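Local coordinates for actin-binding protein (Saccharomyces cerevisiae, PDB 1HQZ) that binds actin filaments through this N-terminal cofilin-homology domain and recruits the ARP2/3 complex to their sides to regulate actin assembly, at residues E42-E46 / K63-G67. Numbering follows the deposited sequence.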
ATOM      1  N   GLU A  42      -2.365 -12.314  10.572  1.00 55.00           N
ATOM      2  CA  GLU A  42      -1.996 -11.025  11.145  1.00 54.59           C
ATOM      3  C   GLU A  42      -1.179 -10.262  10.092  1.00 51.64           C
ATOM      4  O   GLU A  42      -0.280 -10.827   9.469  1.00 49.81           O
ATOM      5  CB  GLU A  42      -1.152 -11.232  12.407  1.00 57.89           C
ATOM      6  CG  GLU A  42      -1.747 -12.223  13.400  1.00 61.93           C
ATOM      7  CD  GLU A  42      -0.848 -12.465  14.607  1.00 64.35           C
ATOM      8  OE1 GLU A  42       0.339 -12.814  14.415  1.00 64.80           O
ATOM      9  OE2 GLU A  42      -1.335 -12.312  15.748  1.00 65.57           O
ATOM     10  N   TYR A  43      -1.498  -8.990   9.878  1.00 48.02           N
ATOM     11  CA  TYR A  43      -0.758  -8.214   8.898  1.00 45.91           C
ATOM     12  C   TYR A  43       0.523  -7.630   9.462  1.00 45.70           C
ATOM     13  O   TYR A  43       0.536  -7.061  10.553  1.00 45.46           O
ATOM     14  CB  TYR A  43      -1.614  -7.085   8.326  1.00 44.70           C
ATOM     15  CG  TYR A  43      -2.501  -7.527   7.191  1.00 42.52           C
ATOM     16  CD1 TYR A  43      -3.686  -8.220   7.434  1.00 40.70           C
ATOM     17  CD2 TYR A  43      -2.137  -7.280   5.863  1.00 41.39           C
ATOM     18  CE1 TYR A  43      -4.495  -8.661   6.384  1.00 40.88           C
ATOM     19  CE2 TYR A  43      -2.932  -7.714   4.804  1.00 40.30           C
ATOM     20  CZ  TYR A  43      -4.111  -8.404   5.071  1.00 41.67           C
ATOM     21  OH  TYR A  43      -4.903  -8.837   4.031  1.00 39.61           O
ATOM     22  N   GLU A  44       1.601  -7.781   8.703  1.00 44.85           N
ATOM     23  CA  GLU A  44       2.895  -7.250   9.094  1.00 45.65           C
ATOM     24  C   GLU A  44       3.674  -6.871   7.835  1.00 43.20           C
ATOM     25  O   GLU A  44       3.310  -7.269   6.727  1.00 42.34           O
ATOM     26  CB  GLU A  44       3.667  -8.289   9.908  1.00 48.66           C
ATOM     27  CG  GLU A  44       3.910  -9.597   9.186  1.00 53.33           C
ATOM     28  CD  GLU A  44       4.511 -10.650  10.101  1.00 57.06           C
ATOM     29  OE1 GLU A  44       4.841 -11.757   9.614  1.00 58.15           O
ATOM     30  OE2 GLU A  44       4.649 -10.367  11.310  1.00 57.45           O
ATOM     31  N   PRO A  45       4.748  -6.085   7.988  1.00 41.73           N
ATOM     32  CA  PRO A  45       5.545  -5.681   6.829  1.00 41.67           C
ATOM     33  C   PRO A  45       6.075  -6.896   6.093  1.00 41.09           C
ATOM     34  O   PRO A  45       6.708  -7.756   6.692  1.00 42.65           O
ATOM     35  CB  PRO A  45       6.672  -4.867   7.454  1.00 41.16           C
ATOM     36  CG  PRO A  45       6.023  -4.272   8.654  1.00 42.44           C
ATOM     37  CD  PRO A  45       5.251  -5.446   9.213  1.00 41.43           C
ATOM     38  N   GLU A  46       5.808  -6.984   4.799  1.00 41.20           N
ATOM     39  CA  GLU A  46       6.312  -8.111   4.038  1.00 41.43           C
ATOM     40  C   GLU A  46       7.569  -7.691   3.313  1.00 40.10           C
ATOM     41  O   GLU A  46       8.554  -8.424   3.279  1.00 39.89           O
ATOM     42  CB  GLU A  46       5.287  -8.595   3.023  1.00 42.92           C
ATOM     43  CG  GLU A  46       5.820  -9.734   2.192  1.00 49.30           C
ATOM     44  CD  GLU A  46       4.740 -10.444   1.421  1.00 55.26           C
ATOM     45  OE1 GLU A  46       4.486 -10.080   0.245  1.00 57.31           O
ATOM     46  OE2 GLU A  46       4.136 -11.369   2.010  1.00 58.50           O
ATOM     47  N   LYS A  63      -2.670 -13.300  -2.200  1.00 36.40           N
ATOM     48  CA  LYS A  63      -3.019 -12.661  -0.935  1.00 36.74           C
ATOM     49  C   LYS A  63      -3.524 -11.243  -1.098  1.00 35.44           C
ATOM     50  O   LYS A  63      -3.150 -10.541  -2.044  1.00 33.70           O
ATOM     51  CB  LYS A  63      -1.802 -12.608  -0.004  1.00 36.77           C
ATOM     52  CG  LYS A  63      -1.130 -13.937   0.263  1.00 41.67           C
ATOM     53  CD  LYS A  63       0.154 -13.717   1.049  1.00 43.67           C
ATOM     54  CE  LYS A  63       0.954 -14.995   1.180  1.00 45.06           C
ATOM     55  NZ  LYS A  63       2.192 -14.759   1.971  1.00 46.74           N
ATOM     56  N   VAL A  64      -4.371 -10.832  -0.159  1.00 32.71           N
ATOM     57  CA  VAL A  64      -4.893  -9.478  -0.133  1.00 32.66           C
ATOM     58  C   VAL A  64      -3.822  -8.696   0.615  1.00 32.91           C
ATOM     59  O   VAL A  64      -3.473  -9.037   1.744  1.00 33.51           O
ATOM     60  CB  VAL A  64      -6.214  -9.399   0.660  1.00 32.92           C
ATOM     61  CG1 VAL A  64      -6.594  -7.944   0.904  1.00 34.22           C
ATOM     62  CG2 VAL A  64      -7.303 -10.104  -0.089  1.00 32.20           C
ATOM     63  N   GLN A  65      -3.289  -7.654  -0.004  1.00 33.42           N
ATOM     64  CA  GLN A  65      -2.247  -6.873   0.641  1.00 32.16           C
ATOM     65  C   GLN A  65      -2.469  -5.384   0.486  1.00 32.10           C
ATOM     66  O   GLN A  65      -3.289  -4.944  -0.312  1.00 36.70           O
ATOM     67  CB  GLN A  65      -0.882  -7.228   0.047  1.00 29.38           C
ATOM     68  CG  GLN A  65      -0.566  -8.718   0.044  1.00 31.06           C
ATOM     69  CD  GLN A  65       0.688  -9.035  -0.745  1.00 29.95           C
ATOM     70  OE1 GLN A  65       0.809  -8.668  -1.915  1.00 30.93           O
ATOM     71  NE2 GLN A  65       1.626  -9.719  -0.111  1.00 32.10           N
ATOM     72  N   TYR A  66      -1.715  -4.602   1.241  1.00 31.97           N
ATOM     73  CA  TYR A  66      -1.830  -3.164   1.145  1.00 30.12           C
ATOM     74  C   TYR A  66      -0.438  -2.609   0.988  1.00 30.46           C
ATOM     75  O   TYR A  66       0.497  -3.056   1.655  1.00 29.36           O
ATOM     76  CB  TYR A  66      -2.517  -2.601   2.392  1.00 29.23           C
ATOM     77  CG  TYR A  66      -3.858  -3.259   2.636  1.00 27.45           C
ATOM     78  CD1 TYR A  66      -3.946  -4.467   3.318  1.00 29.13           C
ATOM     79  CD2 TYR A  66      -5.019  -2.727   2.089  1.00 29.06           C
ATOM     80  CE1 TYR A  66      -5.164  -5.142   3.439  1.00 28.76           C
ATOM     81  CE2 TYR A  66      -6.240  -3.384   2.200  1.00 28.94           C
ATOM     82  CZ  TYR A  66      -6.300  -4.596   2.873  1.00 30.44           C
ATOM     83  OH  TYR A  66      -7.491  -5.271   2.944  1.00 28.65           O
ATOM     84  N   GLY A  67      -0.306  -1.660   0.069  1.00 30.56           N
ATOM     85  CA  GLY A  67       0.980  -1.043  -0.187  1.00 28.97           C
ATOM     86  C   GLY A  67       0.910   0.444   0.092  1.00 28.70           C
ATOM     87  O   GLY A  67      -0.156   1.065   0.000  1.00 26.19           O
TER
HETATM   88  O   HOH W   1      -7.300  -7.675   4.325  1.00 31.10           O
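Tyr43 and Val64 to Tyr66 meet across strands that are not sheet neighbours: the axes of 43-46 and 65-67 pass 9.1 Å apart with their N-to-C directions 54° apart, and strand 32-37 lies between them, taking backbone hydrogen bonds from both sides, as with Glu44 to Ser36 and Tyr66 to Ile35. Side chains must therefore reach over the middle strand. Tyr43 does so with CG anti to its carbonyl carbon (chi1 -84°), its phenol extending until OH donates a hydrogen bond to Val64 O at 2.7 Å, from above the carbonyl plane. The same hydroxyl accepts from water 1, which also bonds Tyr66 OH at 2.8 Å. Beside this polar link the two rings meet obliquely, planes at 58°, with Tyr43 CE2 arriving at the edge of the Tyr66 ring, 3.7 Å from CE1. This belongs to the mixed sheet of the ADF-homology fold, where Val64 and Tyr66 also pack on helix 93-110. A phenylalanine in place of Tyr43 would probably leave Val64 O and the water without their shared hydroxyl partner. Farther along the strand, on the more exposed side of the contact, Glu46 OE1 receives a weak hydrogen bond from Gln65 NE2 (2.9 Å), the carboxylate and amide planes steeply inclined to each other; Gln65 is anchored more firmly through OE1 to Asp60 N, while NE2 also bonds Ser36 OG. The extended Lys63 chain brings NZ within 3.9 Å of Glu46 OE2, a long salt bridge.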